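Local coordinates for tellurite resistance protein of COG3793 (Nostoc punctiforme, PDB 2OU3), which is of unconfirmed function but binds zinc and probably takes part in the response to tellurite or related metal stress, at residues A[26-31]-A[85-90]; A[36-41]-A[72-77]; A[51-56]-A[102-107]; A[118-123]-A[132-137]. One frame throughout, in Å; residues are numbered along the deposited sequence.

Contact 1 (A[26-31]-A[85-90]); sequences NEDSSI and ARSPQV. With I3A (1H-indole-3-carbaldehyde), chain E.
Asp28, near the start of helix 26-41, takes a hydrogen bond from the hydroxyl of Ser87, with Ser87 OG 2.6 Å from Asp28 OD1. The donor stands above the carboxylate plane, 43° out of it. Serine suits this place because its one oxygen works both ways: Ser87 OG, anti to its own backbone N (chi1 166°), also accepts from Val90 N at 3.1 Å and nearly straight, an ST motif. The other carboxylate oxygen, Asp28 OD2, is hydrogen-bonded to Tyr161 OH of the second subunit and lies close to the side chain of Gln89.

Together, Asp28, Ser29, Gln89 and Val90 form part of the pocket for 1H-indole-3-carbaldehyde. Ser29 OG donates to the aldehyde oxygen O of the ligand at 2.8 Å, while Val90 CG2 lies 3.9 Å from C5 of its six-membered ring; Asp96 supplies a further hydrogen bond.

The apolar contacts gather round Ile31, one helical turn after Asp28. Ile31 and Val90 meet methyl to methyl, CG2 to CG2 at 3.8 Å, and Ile31 CD1 rests on the CB atoms of Arg86, at 3.8 Å, and Ser87. The guanidinium of Arg86 leads away to a salt bridge with Glu78.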
loop_
_atom_site.group_PDB
_atom_site.type_symbol
_atom_site.label_atom_id
_atom_site.label_comp_id
_atom_site.label_asym_id
_atom_site.label_seq_id
_atom_site.Cartn_x
_atom_site.Cartn_y
_atom_site.Cartn_z
ATOM N N ASN A 26 3.104 16.677 -8.582
ATOM C CA ASN A 26 2.771 17.141 -7.223
ATOM C C ASN A 26 1.506 17.965 -7.189
ATOM O O ASN A 26 0.718 17.859 -6.228
ATOM C CB ASN A 26 3.891 17.946 -6.600
ATOM C CG ASN A 26 5.076 17.084 -6.253
ATOM O OD1 ASN A 26 4.954 16.101 -5.545
ATOM N ND2 ASN A 26 6.226 17.441 -6.775
ATOM N N GLU A 27 1.304 18.786 -8.217
ATOM C CA GLU A 27 0.099 19.593 -8.343
ATOM C C GLU A 27 -1.172 18.718 -8.347
ATOM O O GLU A 27 -2.144 19.000 -7.676
ATOM C CB GLU A 27 0.202 20.427 -9.611
ATOM C CG GLU A 27 1.225 21.581 -9.491
ATOM C CD GLU A 27 2.707 21.147 -9.547
ATOM O OE1 GLU A 27 3.014 20.120 -10.182
ATOM O OE2 GLU A 27 3.563 21.869 -8.968
ATOM N N ASP A 28 -1.147 17.653 -9.145
ATOM C CA ASP A 28 -2.259 16.710 -9.202
ATOM C C ASP A 28 -2.476 15.953 -7.895
ATOM O O ASP A 28 -3.620 15.763 -7.481
ATOM C CB ASP A 28 -2.121 15.719 -10.360
ATOM C CG ASP A 28 -2.674 16.262 -11.695
ATOM O OD1 ASP A 28 -3.337 17.337 -11.701
ATOM O OD2 ASP A 28 -2.476 15.571 -12.739
ATOM N N SER A 29 -1.394 15.532 -7.233
ATOM C CA SER A 29 -1.538 14.893 -5.928
ATOM C C SER A 29 -2.217 15.845 -4.962
ATOM O O SER A 29 -3.120 15.450 -4.208
ATOM C CB SER A 29 -0.175 14.421 -5.360
ATOM O OG SER A 29 0.363 13.333 -6.120
ATOM N N SER A 30 -1.798 17.106 -4.995
ATOM C CA SER A 30 -2.379 18.149 -4.148
ATOM C C SER A 30 -3.883 18.353 -4.389
ATOM O O SER A 30 -4.685 18.294 -3.460
ATOM C CB SER A 30 -1.631 19.481 -4.392
ATOM O OG SER A 30 -2.149 20.530 -3.588
ATOM N N ILE A 31 -4.248 18.559 -5.648
ATOM C CA ILE A 31 -5.643 18.762 -6.042
ATOM C C ILE A 31 -6.493 17.526 -5.691
ATOM O O ILE A 31 -7.583 17.647 -5.106
ATOM C CB ILE A 31 -5.754 19.137 -7.545
ATOM C CG1 ILE A 31 -5.114 20.502 -7.818
ATOM C CG2 ILE A 31 -7.210 19.204 -7.989
ATOM C CD1 ILE A 31 -4.797 20.749 -9.291
ATOM N N ALA A 85 -12.085 20.526 -10.982
ATOM C CA ALA A 85 -11.955 21.193 -12.284
ATOM C C ALA A 85 -10.601 21.916 -12.461
ATOM O O ALA A 85 -10.249 22.353 -13.547
ATOM C CB ALA A 85 -13.139 22.187 -12.506
ATOM N N ARG A 86 -9.814 21.978 -11.393
ATOM C CA ARG A 86 -8.476 22.518 -11.476
ATOM C C ARG A 86 -7.533 21.609 -12.251
ATOM O O ARG A 86 -6.481 22.064 -12.693
ATOM C CB ARG A 86 -7.920 22.841 -10.085
ATOM C CG ARG A 86 -8.642 23.988 -9.425
ATOM C CD ARG A 86 -8.202 24.218 -7.979
ATOM N NE ARG A 86 -9.201 25.042 -7.322
ATOM C CZ ARG A 86 -9.403 25.134 -6.011
ATOM N NH1 ARG A 86 -8.656 24.468 -5.135
ATOM N NH2 ARG A 86 -10.399 25.906 -5.597
ATOM N N SER A 87 -7.913 20.342 -12.453
ATOM C CA SER A 87 -7.074 19.392 -13.175
ATOM C C SER A 87 -7.853 18.446 -14.075
ATOM O O SER A 87 -8.788 17.779 -13.609
ATOM C CB SER A 87 -6.351 18.544 -12.155
ATOM O OG SER A 87 -5.765 17.405 -12.756
ATOM N N PRO A 88 -7.442 18.305 -15.347
ATOM C CA PRO A 88 -8.123 17.297 -16.181
ATOM C C PRO A 88 -7.990 15.870 -15.681
ATOM O O PRO A 88 -8.869 15.052 -15.975
ATOM C CB PRO A 88 -7.424 17.409 -17.534
ATOM C CG PRO A 88 -6.821 18.811 -17.531
ATOM C CD PRO A 88 -6.395 19.013 -16.098
ATOM N N GLN A 89 -6.904 15.577 -14.975
ATOM C CA GLN A 89 -6.643 14.242 -14.423
ATOM C C GLN A 89 -7.506 14.005 -13.202
ATOM O O GLN A 89 -8.171 12.984 -13.087
ATOM C CB GLN A 89 -5.167 14.072 -14.029
ATOM C CG GLN A 89 -4.182 14.026 -15.224
ATOM C CD GLN A 89 -4.016 15.368 -15.914
ATOM O OE1 GLN A 89 -3.584 16.369 -15.292
ATOM N NE2 GLN A 89 -4.342 15.412 -17.208
ATOM N N VAL A 90 -7.556 14.978 -12.297
ATOM C CA VAL A 90 -8.435 14.822 -11.137
ATOM C C VAL A 90 -9.924 14.759 -11.566
ATOM O O VAL A 90 -10.752 14.113 -10.934
ATOM C CB VAL A 90 -8.163 15.892 -10.046
ATOM C CG1 VAL A 90 -9.095 15.689 -8.805
ATOM C CG2 VAL A 90 -6.707 15.811 -9.629
HETATM O O I3A E . -1.806 11.701 -6.845
HETATM C "C3'" I3A E . -2.438 10.721 -6.461
HETATM C C3 I3A E . -3.657 10.350 -7.222
HETATM C C2 I3A E . -4.422 9.248 -6.951
HETATM N N I3A E . -5.444 9.217 -7.873
HETATM C C8 I3A E . -5.369 10.258 -8.728
HETATM C C9 I3A E . -4.199 11.073 -8.376
HETATM C C4 I3A E . -3.852 12.206 -9.128
HETATM C C5 I3A E . -4.659 12.565 -10.181
HETATM C C6 I3A E . -5.780 11.799 -10.541
HETATM C C7 I3A E . -6.113 10.663 -9.820
#

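Contact 2 (A[36-41]-A[72-77]); sequences VLTCAK and KTYEAD
Lys41, in the last turn of helix 26-41, stretches across the chain that leaves helix 65-73. From CB, its CG is anti to the backbone N (chi1 -167°), and the chain is extended from there to NZ, which carries the ammonium across to the acids of segment 72-77. The first contact comes at CD, which passes 3.3 Å from Ala76 O and also lies near Ala76 CB. CE follows, on the side of Asp77 OD1. At the tip, NZ forms a salt bridge with Asp77 OD1, modelled at a very short 2.4 Å, a length that is doubtful in detail, as is the closeness of CE to the same oxygen. A second, long ion pair runs from Lys41 NZ to Glu75 OE1 at 3.8 Å, and a water accepts from Lys41 NZ and donates to Glu75 OE1, taking a further bond from Ala76 N.

Ala76 is the centre of an inverse gamma turn, and its small CB can settle against the helix, 3.8 Å from Thr38 N and 4.0 Å from Leu37 CB. The end of Leu37, CD1, meets Tyr74 CD2 obliquely. Thr38 OG1 lies at the edge of the Tyr74 ring, where another water donates to both Thr38 OG1 and Tyr74 OH; these hydroxyls also bond Lys34 O and Glu78 OE1, respectively.

The contact thus joins the C-terminal end of one helix to the irregular segment after another. Two acidic residues around one ammonium would be expected to favour its charged form, and the bridging water links the ammonium, Glu75 and Ala76 N of the turn.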
loop_
_atom_site.group_PDB
_atom_site.type_symbol
_atom_site.label_atom_id
_atom_site.label_comp_id
_atom_site.label_asym_id
_atom_site.label_seq_id
_atom_site.Cartn_x
_atom_site.Cartn_y
_atom_site.Cartn_z
ATOM N N VAL A 36 -10.360 14.957 -1.888
ATOM C CA VAL A 36 -10.632 13.881 -0.947
ATOM C C VAL A 36 -11.025 14.477 0.388
ATOM O O VAL A 36 -12.022 14.050 0.986
ATOM C CB VAL A 36 -9.403 12.950 -0.786
ATOM C CG1 VAL A 36 -9.531 12.074 0.497
ATOM C CG2 VAL A 36 -9.208 12.075 -2.045
ATOM N N LEU A 37 -10.255 15.466 0.860
ATOM C CA LEU A 37 -10.558 16.117 2.125
ATOM C C LEU A 37 -11.888 16.850 2.078
ATOM O O LEU A 37 -12.671 16.780 3.040
ATOM C CB LEU A 37 -9.459 17.103 2.524
ATOM C CG LEU A 37 -8.102 16.498 2.843
ATOM C CD1 LEU A 37 -7.083 17.606 3.018
ATOM C CD2 LEU A 37 -8.229 15.607 4.093
ATOM N N THR A 38 -12.157 17.548 0.970
ATOM C CA THR A 38 -13.450 18.193 0.795
ATOM C C THR A 38 -14.586 17.166 0.890
ATOM O O THR A 38 -15.600 17.409 1.532
ATOM C CB THR A 38 -13.555 18.892 -0.560
ATOM O OG1 THR A 38 -12.444 19.760 -0.705
ATOM C CG2 THR A 38 -14.836 19.693 -0.671
ATOM N N CYS A 39 -14.393 16.040 0.224
ATOM C CA CYS A 39 -15.364 14.965 0.180
ATOM C C CYS A 39 -15.612 14.365 1.573
ATOM O O CYS A 39 -16.750 14.211 1.981
ATOM C CB CYS A 39 -14.871 13.892 -0.808
ATOM S SG CYS A 39 -16.094 12.818 -1.567
ATOM N N ALA A 40 -14.537 14.026 2.278
ATOM C CA ALA A 40 -14.640 13.454 3.615
ATOM C C ALA A 40 -15.308 14.445 4.572
ATOM O O ALA A 40 -16.178 14.065 5.351
ATOM C CB ALA A 40 -13.281 13.070 4.141
ATOM N N LYS A 41 -14.897 15.711 4.510
ATOM C CA LYS A 41 -15.470 16.742 5.387
ATOM C C LYS A 41 -16.933 17.016 5.008
ATOM O O LYS A 41 -17.795 17.145 5.883
ATOM C CB LYS A 41 -14.641 18.017 5.317
ATOM C CG LYS A 41 -14.951 19.041 6.398
ATOM C CD LYS A 41 -14.387 20.403 6.016
ATOM C CE LYS A 41 -14.529 21.406 7.163
ATOM N NZ LYS A 41 -13.624 22.558 6.989
ATOM N N LYS A 72 -1.694 20.601 5.353
ATOM C CA LYS A 72 -1.817 20.843 6.796
ATOM C C LYS A 72 -2.620 22.097 7.117
ATOM O O LYS A 72 -3.436 22.078 8.028
ATOM C CB LYS A 72 -0.445 20.918 7.488
ATOM C CG LYS A 72 0.195 19.541 7.632
ATOM C CD LYS A 72 1.321 19.484 8.645
ATOM C CE LYS A 72 2.698 19.536 8.009
ATOM N NZ LYS A 72 3.675 18.614 8.694
ATOM N N THR A 73 -2.407 23.163 6.347
ATOM C CA THR A 73 -3.084 24.456 6.553
ATOM C C THR A 73 -4.371 24.609 5.725
ATOM O O THR A 73 -5.116 25.585 5.864
ATOM C CB THR A 73 -2.130 25.605 6.199
ATOM O OG1 THR A 73 -1.747 25.510 4.812
ATOM C CG2 THR A 73 -0.868 25.545 7.083
ATOM N N TYR A 74 -4.655 23.634 4.874
ATOM C CA TYR A 74 -5.794 23.723 3.993
ATOM C C TYR A 74 -7.100 23.551 4.750
ATOM O O TYR A 74 -7.295 22.579 5.488
ATOM C CB TYR A 74 -5.713 22.666 2.919
ATOM C CG TYR A 74 -6.838 22.701 1.888
ATOM C CD1 TYR A 74 -6.902 23.704 0.933
ATOM C CD2 TYR A 74 -7.761 21.654 1.797
ATOM C CE1 TYR A 74 -7.900 23.711 -0.042
ATOM C CE2 TYR A 74 -8.768 21.656 0.830
ATOM C CZ TYR A 74 -8.818 22.678 -0.088
ATOM O OH TYR A 74 -9.794 22.689 -1.047
ATOM N N GLU A 75 -7.981 24.506 4.530
ATOM C CA GLU A 75 -9.327 24.474 5.044
ATOM C C GLU A 75 -10.193 23.980 3.894
ATOM O O GLU A 75 -10.363 24.666 2.874
ATOM C CB GLU A 75 -9.763 25.875 5.483
ATOM C CG GLU A 75 -9.495 26.168 6.966
ATOM C CD GLU A 75 -10.569 25.568 7.877
ATOM O OE1 GLU A 75 -10.516 24.346 8.149
ATOM O OE2 GLU A 75 -11.467 26.323 8.321
ATOM N N ALA A 76 -10.717 22.777 4.046
ATOM C CA ALA A 76 -11.407 22.106 2.961
ATOM C C ALA A 76 -12.841 22.599 2.889
ATOM O O ALA A 76 -13.779 21.817 3.042
ATOM C CB ALA A 76 -11.360 20.596 3.155
ATOM N N ASP A 77 -12.990 23.892 2.633
ATOM C CA ASP A 77 -14.288 24.539 2.605
ATOM C C ASP A 77 -14.657 25.041 1.211
ATOM O O ASP A 77 -15.598 25.825 1.067
ATOM C CB ASP A 77 -14.301 25.728 3.589
ATOM C CG ASP A 77 -14.068 25.304 5.044
ATOM O OD1 ASP A 77 -14.422 24.159 5.417
ATOM O OD2 ASP A 77 -13.542 26.142 5.815
HETATM O O HOH W 1 -12.304 22.427 -0.070
HETATM O O HOH W 2 -11.026 21.505 6.994
#

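Contact 3 (A[51-56]-A[102-107]); sequences KDWALG and IWVSAA. With ZN (zinc ion), chain C.
Helices 48-60 and 94-106 of the all-helical TerB fold pack here through two tryptophans and a valine, beside a zinc site. The short helical segments run at 134° to each other, with axes 8.7 Å apart at closest approach. Trp53 carries the contact. Its CG is anti to the backbone N (chi1 -166°), and the large indole spreads over the other helix. At the far end of its six-membered ring, CH2 meets Trp103 CB at 3.6 Å, while the backbone C of Trp103 lies over one face, offset toward the rim. The two indole planes are almost parallel, 6° apart, but slid so far that the rings barely overlap; ring touches ring where Trp53 CZ2 comes 3.9 Å from Trp103 CE3.

Val104 CG2 touches both Trp53 CE3, at 3.7 Å, and Ala54 CB, at 3.8 Å; valine's branch lets one methyl serve both, and the small alanine allows the close helix approach. Trp53 also meets Phe57 of its own chain and, edge-to-face, Trp12 of the second subunit. Trp103 has a similar edge-to-face pairing with Trp16 of that subunit, and its NE1 is hydrogen-bonded to Glu143 OE1.

Next to Val104 along the chain, the backbone oxygen of Ser105 binds the zinc ion at 2.1 Å, with Glu50, Asp108, Glu115 and two waters completing the site. Glu50 immediately precedes segment 51-56, and the ion therefore ties the same two regions together. Two residues after Ser105, Ala107 CB sits 3.6 Å from Trp53 CB.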
loop_
_atom_site.group_PDB
_atom_site.type_symbol
_atom_site.label_atom_id
_atom_site.label_comp_id
_atom_site.label_asym_id
_atom_site.label_seq_id
_atom_site.Cartn_x
_atom_site.Cartn_y
_atom_site.Cartn_z
ATOM N N LYS A 51 -7.860 13.493 9.329
ATOM C CA LYS A 51 -6.927 14.303 8.512
ATOM C C LYS A 51 -5.516 13.726 8.523
ATOM O O LYS A 51 -4.824 13.700 7.485
ATOM C CB LYS A 51 -6.890 15.789 8.940
ATOM C CG LYS A 51 -6.090 16.677 7.907
ATOM C CD LYS A 51 -6.320 18.166 8.085
ATOM C CE LYS A 51 -5.534 18.964 7.049
ATOM N NZ LYS A 51 -5.893 20.421 7.030
ATOM N N ASP A 52 -5.093 13.232 9.687
ATOM C CA ASP A 52 -3.780 12.624 9.812
ATOM C C ASP A 52 -3.609 11.403 8.934
ATOM O O ASP A 52 -2.545 11.238 8.350
ATOM C CB ASP A 52 -3.441 12.250 11.231
ATOM C CG ASP A 52 -3.194 13.467 12.099
ATOM O OD1 ASP A 52 -3.121 14.592 11.550
ATOM O OD2 ASP A 52 -3.102 13.295 13.333
ATOM N N TRP A 53 -4.632 10.557 8.857
ATOM C CA TRP A 53 -4.586 9.412 7.955
ATOM C C TRP A 53 -4.445 9.836 6.487
ATOM O O TRP A 53 -3.665 9.251 5.696
ATOM C CB TRP A 53 -5.856 8.611 8.146
ATOM C CG TRP A 53 -5.800 7.266 7.547
ATOM C CD1 TRP A 53 -5.442 6.109 8.181
ATOM C CD2 TRP A 53 -6.144 6.905 6.211
ATOM N NE1 TRP A 53 -5.549 5.064 7.323
ATOM C CE2 TRP A 53 -5.961 5.518 6.101
ATOM C CE3 TRP A 53 -6.573 7.626 5.085
ATOM C CZ2 TRP A 53 -6.196 4.825 4.920
ATOM C CZ3 TRP A 53 -6.775 6.938 3.908
ATOM C CH2 TRP A 53 -6.594 5.543 3.842
ATOM N N ALA A 54 -5.194 10.856 6.104
ATOM C CA ALA A 54 -5.165 11.361 4.727
ATOM C C ALA A 54 -3.766 11.900 4.365
ATOM O O ALA A 54 -3.236 11.617 3.282
ATOM C CB ALA A 54 -6.208 12.451 4.558
ATOM N N LEU A 55 -3.177 12.682 5.284
ATOM C CA LEU A 55 -1.844 13.255 5.082
ATOM C C LEU A 55 -0.786 12.172 5.007
ATOM O O LEU A 55 0.140 12.253 4.187
ATOM C CB LEU A 55 -1.489 14.219 6.207
ATOM C CG LEU A 55 -2.187 15.567 6.307
ATOM C CD1 LEU A 55 -1.633 16.340 7.493
ATOM C CD2 LEU A 55 -1.949 16.348 5.117
ATOM N N GLY A 56 -0.946 11.136 5.834
ATOM C CA GLY A 56 -0.002 10.013 5.834
ATOM C C GLY A 56 -0.084 9.221 4.529
ATOM O O GLY A 56 0.931 8.797 3.970
ATOM N N ILE A 102 -13.997 7.679 1.705
ATOM C CA ILE A 102 -14.575 6.632 2.573
ATOM C C ILE A 102 -13.538 6.121 3.555
ATOM O O ILE A 102 -13.810 6.033 4.748
ATOM C CB ILE A 102 -15.125 5.466 1.734
ATOM C CG1 ILE A 102 -16.352 5.940 0.955
ATOM C CG2 ILE A 102 -15.471 4.224 2.633
ATOM C CD1 ILE A 102 -16.750 5.040 -0.255
ATOM N N TRP A 103 -12.345 5.780 3.054
ATOM C CA TRP A 103 -11.253 5.289 3.903
ATOM C C TRP A 103 -10.832 6.338 4.925
ATOM O O TRP A 103 -10.611 6.016 6.080
ATOM C CB TRP A 103 -10.040 4.883 3.078
ATOM C CG TRP A 103 -10.033 3.486 2.650
ATOM C CD1 TRP A 103 -10.450 2.983 1.460
ATOM C CD2 TRP A 103 -9.599 2.376 3.435
ATOM N NE1 TRP A 103 -10.261 1.608 1.434
ATOM C CE2 TRP A 103 -9.762 1.210 2.642
ATOM C CE3 TRP A 103 -9.108 2.246 4.737
ATOM C CZ2 TRP A 103 -9.427 -0.043 3.109
ATOM C CZ3 TRP A 103 -8.776 0.997 5.194
ATOM C CH2 TRP A 103 -8.943 -0.127 4.394
ATOM N N VAL A 104 -10.738 7.593 4.497
ATOM C CA VAL A 104 -10.436 8.678 5.434
ATOM C C VAL A 104 -11.495 8.783 6.552
ATOM O O VAL A 104 -11.143 8.940 7.703
ATOM C CB VAL A 104 -10.320 10.025 4.716
ATOM C CG1 VAL A 104 -10.273 11.171 5.728
ATOM C CG2 VAL A 104 -9.043 10.043 3.830
ATOM N N SER A 105 -12.764 8.733 6.185
ATOM C CA SER A 105 -13.857 8.838 7.114
ATOM C C SER A 105 -13.831 7.651 8.093
ATOM O O SER A 105 -14.207 7.762 9.244
ATOM C CB SER A 105 -15.168 8.873 6.345
ATOM O OG SER A 105 -15.302 10.084 5.627
ATOM N N ALA A 106 -13.412 6.495 7.618
ATOM C CA ALA A 106 -13.338 5.302 8.455
ATOM C C ALA A 106 -12.169 5.335 9.437
ATOM O O ALA A 106 -12.134 4.528 10.355
ATOM C CB ALA A 106 -13.200 4.044 7.557
ATOM N N ALA A 107 -11.211 6.253 9.254
ATOM C CA ALA A 107 -9.927 6.223 9.978
ATOM C C ALA A 107 -10.091 6.423 11.467
ATOM O O ALA A 107 -9.270 5.956 12.248
ATOM C CB ALA A 107 -8.939 7.299 9.423
HETATM ZN ZN ZN C . -14.960 9.147 10.603
HETATM O O HOH W 3 -15.660 10.576 12.245
HETATM O O HOH W 4 -15.877 7.370 11.525
#

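Contact 4 (A[118-123]-A[132-137]); sequences KIRKMA and IVDQLE
Arg120 reaches from helix 113-126 across to Asp134 and Glu137 on helix 130-154, in a helical hairpin whose two segments run at 133° to each other. Arginine suits this place because its flat group can bond in its plane and pack on its face. The side chain is extended from CG to NE and crosses both acids at about a right angle. Glu137 is gripped end-on by two hydrogen bonds of a salt bridge, Arg120 NH1 to Glu137 OE2 at 2.8 Å and Arg120 NH2 to Glu137 OE1 at 3.2 Å. Both acceptors lie near the guanidinium plane, yet the carboxylate is turned 81° against it, so that the donors stand above the carboxylate plane. Asp134 is turned less; its OD1 accepts a hydrogen bond from Arg120 NH2 at 2.7 Å, nearly along the C-O axis, in a second salt bridge. Arg120 NE forms a salt bridge with Glu130, which adds to the network.

Ala123 and Val133 face each other where the backbones are nearest, their CA atoms 7.0 Å apart. Ile119 CD1 points tip to tip at Glu137, and Ile119 CG2 meets Val133 CG1 at 4.1 Å. That same valine methyl lies over the centre of the guanidinium, 3.7 Å from Arg120 CZ.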
loop_
_atom_site.group_PDB
_atom_site.type_symbol
_atom_site.label_atom_id
_atom_site.label_comp_id
_atom_site.label_asym_id
_atom_site.label_seq_id
_atom_site.Cartn_x
_atom_site.Cartn_y
_atom_site.Cartn_z
ATOM N N LYS A 118 -23.248 11.918 4.072
ATOM C CA LYS A 118 -22.236 12.810 3.466
ATOM C C LYS A 118 -21.679 12.284 2.161
ATOM O O LYS A 118 -21.599 13.012 1.147
ATOM C CB LYS A 118 -21.052 12.985 4.419
ATOM C CG LYS A 118 -21.382 13.777 5.703
ATOM C CD LYS A 118 -20.137 14.367 6.431
ATOM C CE LYS A 118 -18.994 13.388 6.604
ATOM N NZ LYS A 118 -17.903 13.935 7.491
ATOM N N ILE A 119 -21.242 11.024 2.195
ATOM C CA ILE A 119 -20.587 10.418 1.041
ATOM C C ILE A 119 -21.535 10.402 -0.133
ATOM O O ILE A 119 -21.111 10.628 -1.267
ATOM C CB ILE A 119 -20.097 8.972 1.324
ATOM C CG1 ILE A 119 -18.848 8.979 2.215
ATOM C CG2 ILE A 119 -19.769 8.241 0.037
ATOM C CD1 ILE A 119 -18.703 7.701 3.056
ATOM N N ARG A 120 -22.821 10.151 0.133
ATOM C CA ARG A 120 -23.792 10.110 -0.953
ATOM C C ARG A 120 -24.044 11.505 -1.504
ATOM O O ARG A 120 -24.212 11.662 -2.705
ATOM C CB ARG A 120 -25.072 9.377 -0.504
ATOM C CG ARG A 120 -24.906 7.873 -0.715
ATOM C CD ARG A 120 -25.812 6.962 0.063
ATOM N NE ARG A 120 -25.347 5.564 -0.068
ATOM C CZ ARG A 120 -24.312 5.058 0.581
ATOM N NH1 ARG A 120 -23.585 5.813 1.407
ATOM N NH2 ARG A 120 -23.996 3.794 0.392
ATOM N N LYS A 121 -24.088 12.507 -0.624
ATOM C CA LYS A 121 -24.222 13.906 -1.051
ATOM C C LYS A 121 -23.076 14.311 -1.958
ATOM O O LYS A 121 -23.288 15.007 -2.956
ATOM C CB LYS A 121 -24.312 14.852 0.161
ATOM C CG LYS A 121 -25.652 14.816 0.859
ATOM C CD LYS A 121 -25.763 15.862 1.979
HETATM N N MSE A 122 -21.869 13.848 -1.630
HETATM C CA MSE A 122 -20.683 14.151 -2.434
HETATM C C MSE A 122 -20.694 13.376 -3.737
HETATM O O MSE A 122 -20.373 13.928 -4.792
HETATM C CB MSE A 122 -19.389 13.846 -1.678
HETATM C CG MSE A 122 -19.139 14.714 -0.460
HETATM SE SE MSE A 122 -19.181 16.665 -0.864
HETATM C CE MSE A 122 -20.223 17.134 0.423
ATOM N N ALA A 123 -21.087 12.097 -3.674
ATOM C CA ALA A 123 -21.232 11.287 -4.892
ATOM C C ALA A 123 -22.219 11.887 -5.859
ATOM O O ALA A 123 -22.015 11.812 -7.069
ATOM C CB ALA A 123 -21.615 9.854 -4.555
ATOM N N ILE A 132 -22.980 2.500 -7.718
ATOM C CA ILE A 132 -21.520 2.579 -7.685
ATOM C C ILE A 132 -21.050 2.972 -6.281
ATOM O O ILE A 132 -20.118 2.344 -5.735
ATOM C CB ILE A 132 -20.930 3.530 -8.791
ATOM C CG1 ILE A 132 -21.253 2.993 -10.194
ATOM C CG2 ILE A 132 -19.375 3.663 -8.655
ATOM C CD1 ILE A 132 -20.729 1.539 -10.462
ATOM N N VAL A 133 -21.685 3.971 -5.685
ATOM C CA VAL A 133 -21.410 4.302 -4.277
ATOM C C VAL A 133 -21.485 3.045 -3.371
ATOM O O VAL A 133 -20.557 2.775 -2.599
ATOM C CB VAL A 133 -22.364 5.368 -3.717
ATOM C CG1 VAL A 133 -21.956 5.692 -2.247
ATOM C CG2 VAL A 133 -22.346 6.630 -4.605
ATOM N N ASP A 134 -22.588 2.302 -3.453
ATOM C CA ASP A 134 -22.755 1.065 -2.667
ATOM C C ASP A 134 -21.612 0.078 -2.915
ATOM O O ASP A 134 -21.101 -0.540 -1.988
ATOM C CB ASP A 134 -24.142 0.441 -2.911
ATOM C CG ASP A 134 -25.247 1.240 -2.263
ATOM O OD1 ASP A 134 -24.933 1.935 -1.307
ATOM O OD2 ASP A 134 -26.402 1.264 -2.736
ATOM N N GLN A 135 -21.178 -0.048 -4.162
ATOM C CA GLN A 135 -20.066 -0.923 -4.492
ATOM C C GLN A 135 -18.740 -0.460 -3.912
ATOM O O GLN A 135 -17.932 -1.297 -3.462
ATOM C CB GLN A 135 -19.944 -1.109 -6.013
ATOM C CG GLN A 135 -21.035 -2.035 -6.574
ATOM C CD GLN A 135 -21.120 -1.996 -8.080
ATOM O OE1 GLN A 135 -20.136 -1.750 -8.742
ATOM N NE2 GLN A 135 -22.311 -2.251 -8.629
ATOM N N LEU A 136 -18.534 0.859 -3.891
ATOM C CA LEU A 136 -17.307 1.425 -3.360
ATOM C C LEU A 136 -17.255 1.235 -1.849
ATOM O O LEU A 136 -16.201 0.895 -1.303
ATOM C CB LEU A 136 -17.207 2.905 -3.711
ATOM C CG LEU A 136 -16.900 3.170 -5.184
ATOM C CD1 LEU A 136 -17.100 4.659 -5.479
ATOM C CD2 LEU A 136 -15.487 2.683 -5.573
ATOM N N GLU A 137 -18.387 1.438 -1.170
ATOM C CA GLU A 137 -18.458 1.167 0.270
ATOM C C GLU A 137 -18.165 -0.296 0.577
ATOM O O GLU A 137 -17.434 -0.613 1.515
ATOM C CB GLU A 137 -19.804 1.536 0.866
ATOM C CG GLU A 137 -20.084 3.011 0.790
ATOM C CD GLU A 137 -21.058 3.506 1.849
ATOM O OE1 GLU A 137 -21.805 2.686 2.426
ATOM O OE2 GLU A 137 -21.070 4.741 2.094
#

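Overall arrangement
From the N terminus, helix 26-41 opens contact 1 and then contact 2. Contact 2 closes first, at 72-77, and lies wholly within the longer loop that contact 1 closes at 85-90. Contact 3 opens at 51-56, inside both loops, and closes at 102-107, beyond them, so it crosses each. Contact 4 follows in series, a short hairpin joining helices 113-126 and 130-154. Lys51 joins contacts 2 and 3 by reaching Lys72 O; Lys118 joins contact 4 to Ala40 O of contact 2; and Ile102 packs on Ile119 between contacts 3 and 4. All four have segments that touch the second subunit.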